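Local coordinates for protein phiAB6 tailspike (Unidentified phage, PDB 5JS4) that forms a trimeric beta-helical tailspike that fragments the exopolysaccharide of Acinetobacter baumannii, probably opening the phage's way to its host, at residues W627-V630 / V636-V639; V639-V642 / S647-T650. One frame throughout, in Å; residues are numbered along the deposited sequence.

Contact 1. Residues W627-V630 / V636-V639; sequences WKIV and VYRV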
# COMPACT_ATOMS: atom_id res chain seq x y z
N TRP A 627 46.43 -21.26 16.60
CA TRP A 627 47.17 -21.93 17.67
C TRP A 627 47.14 -23.44 17.48
O TRP A 627 46.12 -24.00 17.07
CB TRP A 627 46.59 -21.58 19.05
CG TRP A 627 47.03 -20.24 19.55
CD1 TRP A 627 48.13 -19.97 20.31
CD2 TRP A 627 46.39 -18.98 19.31
NE1 TRP A 627 48.22 -18.62 20.57
CE2 TRP A 627 47.16 -17.99 19.96
CE3 TRP A 627 45.25 -18.59 18.61
CZ2 TRP A 627 46.82 -16.64 19.94
CZ3 TRP A 627 44.91 -17.25 18.59
CH2 TRP A 627 45.70 -16.28 19.24
N LYS A 628 48.26 -24.09 17.79
CA LYS A 628 48.35 -25.55 17.84
C LYS A 628 49.16 -25.95 19.07
O LYS A 628 49.83 -25.11 19.67
CB LYS A 628 49.00 -26.12 16.58
CG LYS A 628 50.46 -25.73 16.38
CD LYS A 628 51.05 -26.46 15.19
CE LYS A 628 52.50 -26.07 14.97
NZ LYS A 628 53.09 -26.83 13.83
N ILE A 629 49.09 -27.22 19.44
CA ILE A 629 49.86 -27.73 20.56
C ILE A 629 50.93 -28.67 20.04
O ILE A 629 50.62 -29.60 19.30
CB ILE A 629 48.98 -28.48 21.59
CG1 ILE A 629 47.79 -27.62 21.99
CG2 ILE A 629 49.83 -28.87 22.79
CD1 ILE A 629 46.85 -28.26 23.00
N VAL A 630 52.17 -28.41 20.43
CA VAL A 630 53.29 -29.26 20.04
C VAL A 630 54.10 -29.66 21.26
O VAL A 630 54.17 -28.92 22.25
CB VAL A 630 54.22 -28.58 19.01
CG1 VAL A 630 53.46 -28.26 17.74
CG2 VAL A 630 54.85 -27.32 19.59
N VAL A 636 56.65 -31.31 28.38
CA VAL A 636 56.54 -29.88 28.12
C VAL A 636 55.94 -29.64 26.74
O VAL A 636 56.49 -30.10 25.73
CB VAL A 636 57.91 -29.17 28.20
CG1 VAL A 636 57.74 -27.67 28.04
CG2 VAL A 636 58.61 -29.50 29.51
N TYR A 637 54.82 -28.92 26.71
CA TYR A 637 54.05 -28.69 25.50
C TYR A 637 53.87 -27.20 25.29
O TYR A 637 53.67 -26.47 26.25
CB TYR A 637 52.69 -29.40 25.61
CG TYR A 637 52.89 -30.89 25.67
CD1 TYR A 637 53.29 -31.51 26.85
CD2 TYR A 637 52.77 -31.67 24.53
CE1 TYR A 637 53.53 -32.87 26.90
CE2 TYR A 637 53.00 -33.03 24.57
CZ TYR A 637 53.39 -33.62 25.75
OH TYR A 637 53.63 -34.97 25.80
N ARG A 638 53.95 -26.76 24.04
CA ARG A 638 53.69 -25.37 23.70
C ARG A 638 52.34 -25.25 23.02
O ARG A 638 52.10 -25.91 22.01
CB ARG A 638 54.75 -24.81 22.75
CG ARG A 638 56.15 -24.75 23.33
CD ARG A 638 57.04 -23.84 22.49
NE ARG A 638 57.15 -24.30 21.11
CZ ARG A 638 58.07 -25.15 20.64
NH1 ARG A 638 59.00 -25.66 21.44
NH2 ARG A 638 58.05 -25.49 19.36
N VAL A 639 51.47 -24.42 23.59
CA VAL A 639 50.27 -23.94 22.91
C VAL A 639 50.73 -22.67 22.21
O VAL A 639 50.82 -21.60 22.82
CB VAL A 639 49.11 -23.67 23.90
CG1 VAL A 639 47.86 -23.24 23.15
CG2 VAL A 639 48.84 -24.90 24.75
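The carbonyl oxygen of Arg638 accepts one hydrogen bond, 3.0 Å long, from Val630 N, and in addition a weaker CA-H...O contact in which Ile629 CA comes to 3.2 Å from Arg638 O. In return Arg638 N donates to Val630 O at 2.8 Å. The two bonds make Val630 and Arg638 the hydrogen-bonded pair of an antiparallel beta hairpin, strands 627-633 and 636-641; Ile629 and Val639 form the neighbouring non-hydrogen-bonded pair. On the Ile629 face the two aliphatic side chains lie side by side and point the same way, Ile629 CG1 being 4.0 Å from Val639 CG2. Branched apolar residues suit this buried face, which packs on Leu612 of strand 602-615. Trp627 turns an edge to strand 636-641, its CD1 4.0 Å from Val639 O, while its NE1 is bonded to Ala692 O. The other face, with Val630 and Arg638, is partly exposed, so a long charged chain can lie across a valine there. Arg638 folds at its CG-CD bond (chi3 -60°), bringing the guanidinium back over Val630, and salt bridges to Glu640 and Glu632 engage its NE and NH1. One flat face of the guanidinium lies against Val630, with Arg638 NH2 3.7 Å from Val630 CG2.

Contact 2. Residues V639-V642 / S647-T650; sequences VERV and SVIT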
# COMPACT_ATOMS: atom_id res chain seq x y z
N VAL A 639 51.47 -24.42 23.59
CA VAL A 639 50.27 -23.94 22.91
C VAL A 639 50.73 -22.67 22.21
O VAL A 639 50.82 -21.60 22.82
CB VAL A 639 49.11 -23.67 23.90
CG1 VAL A 639 47.86 -23.24 23.15
CG2 VAL A 639 48.84 -24.90 24.75
N GLU A 640 51.06 -22.81 20.92
CA GLU A 640 51.84 -21.80 20.21
C GLU A 640 51.18 -21.31 18.94
O GLU A 640 50.35 -21.99 18.34
CB GLU A 640 53.22 -22.37 19.85
CG GLU A 640 53.17 -23.58 18.94
CD GLU A 640 54.53 -23.98 18.40
OE1 GLU A 640 55.55 -23.71 19.07
OE2 GLU A 640 54.57 -24.57 17.31
N ARG A 641 51.59 -20.11 18.52
CA ARG A 641 51.12 -19.52 17.28
C ARG A 641 51.85 -20.13 16.10
O ARG A 641 53.07 -20.31 16.13
CB ARG A 641 51.37 -18.01 17.29
CG ARG A 641 50.71 -17.30 18.44
CD ARG A 641 50.75 -15.79 18.29
NE ARG A 641 52.11 -15.26 18.31
CZ ARG A 641 52.41 -13.96 18.26
NH1 ARG A 641 51.46 -13.05 18.15
NH2 ARG A 641 53.69 -13.58 18.29
N VAL A 642 51.09 -20.46 15.06
CA VAL A 642 51.69 -20.90 13.81
C VAL A 642 52.10 -19.69 12.97
O VAL A 642 51.71 -18.55 13.25
CB VAL A 642 50.75 -21.82 13.01
CG1 VAL A 642 50.30 -22.99 13.86
CG2 VAL A 642 49.55 -21.05 12.47
N SER A 647 48.11 -12.55 16.01
CA SER A 647 47.16 -12.23 17.06
C SER A 647 47.74 -12.59 18.42
O SER A 647 48.65 -13.41 18.52
CB SER A 647 45.84 -12.96 16.83
OG SER A 647 45.28 -12.60 15.58
N VAL A 648 47.21 -11.96 19.48
CA VAL A 648 47.73 -12.16 20.82
C VAL A 648 46.63 -12.49 21.82
O VAL A 648 45.44 -12.28 21.56
CB VAL A 648 48.50 -10.92 21.34
CG1 VAL A 648 49.63 -10.57 20.39
CG2 VAL A 648 47.56 -9.73 21.52
N ILE A 649 47.07 -13.02 22.95
CA ILE A 649 46.25 -13.21 24.14
C ILE A 649 46.51 -12.03 25.07
O ILE A 649 47.66 -11.71 25.35
CB ILE A 649 46.63 -14.52 24.86
CG1 ILE A 649 46.30 -15.73 23.98
CG2 ILE A 649 45.94 -14.62 26.21
CD1 ILE A 649 47.04 -16.98 24.37
N THR A 650 45.44 -11.41 25.55
CA THR A 650 45.57 -10.30 26.49
C THR A 650 44.79 -10.64 27.76
O THR A 650 43.56 -10.67 27.74
CB THR A 650 45.07 -8.98 25.88
OG1 THR A 650 45.78 -8.73 24.65
CG2 THR A 650 45.30 -7.81 26.84
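The guanidinium of Arg641 presents its edge, not its face, to the backbone carbonyl of Ser647. Arg641 NH1 donates a hydrogen bond of 2.9 Å to Ser647 O, with an N-H...O angle of 160°, and the oxygen stays close to the guanidinium plane, where an N-H can point at it directly. Seen from the carbonyl, the approach is less regular: the donor stands above the carbonyl plane, 50° out of it, and does not lie on a lone pair. The bend of the arginine chain explains the position. At chi3 (-64°) the chain folds at the CG-CD bond, and beyond it the group runs on extended, which leaves Ser647 O beside both NH1 and the methylene CD, 3.2 Å from Arg641 CD. NH1 also meets an apolar neighbour, since Val648 CG1 comes obliquely to 3.8 Å from Arg641 NH1.

The bond spans the turn that follows the second strand of a beta hairpin, 636-641, and leads into the short strand 649-650. Both strands pair antiparallel with strand 690-699, yet here their backbones do not pair with each other: Arg641 CA and Ser647 CA, the nearest two, are 8.3 Å apart. A long side chain with a flat, multiply donating end suits that gap. The acceptor is backbone, so the bond does not depend on the serine side chain; a small polar residue fits this partly exposed loop. Ser647 N is in turn bonded to Asn645 OD1 within the turn. Outside the pair, Arg641 packs on Trp627 and Ala692, and Thr680 touches both Arg641 and Val648. Asn597 and Asn602 of a second subunit pack against Ser647 and Val642, respectively, placing this partly exposed turn at a boundary between chains of the trimer.

How the contacts relate
Contacts 1 and 2 follow one another along the chain, with centres about 10 Å apart, and share Val639. The common element is strand 636-641: contact 1 pairs its first part with its sheet neighbour, strand 627-633, and contact 2 ties its end to the segment after the next turn. Both belong to one antiparallel sheet, in which strands 636-641 and 649-650 each pair with strand 690-699. Hairpin pairing continues beyond contact 1, for Lys628 O lies 2.9 Å from Glu640 N, a probable hydrogen bond. Trp627 NE1 packs on Arg641 CG at 3.5 Å, bringing the two together. Both lie in the C-terminal part of the subunit, well away from the chain's centre. Contact 1 is buried within one subunit, whereas contact 2 borders a second.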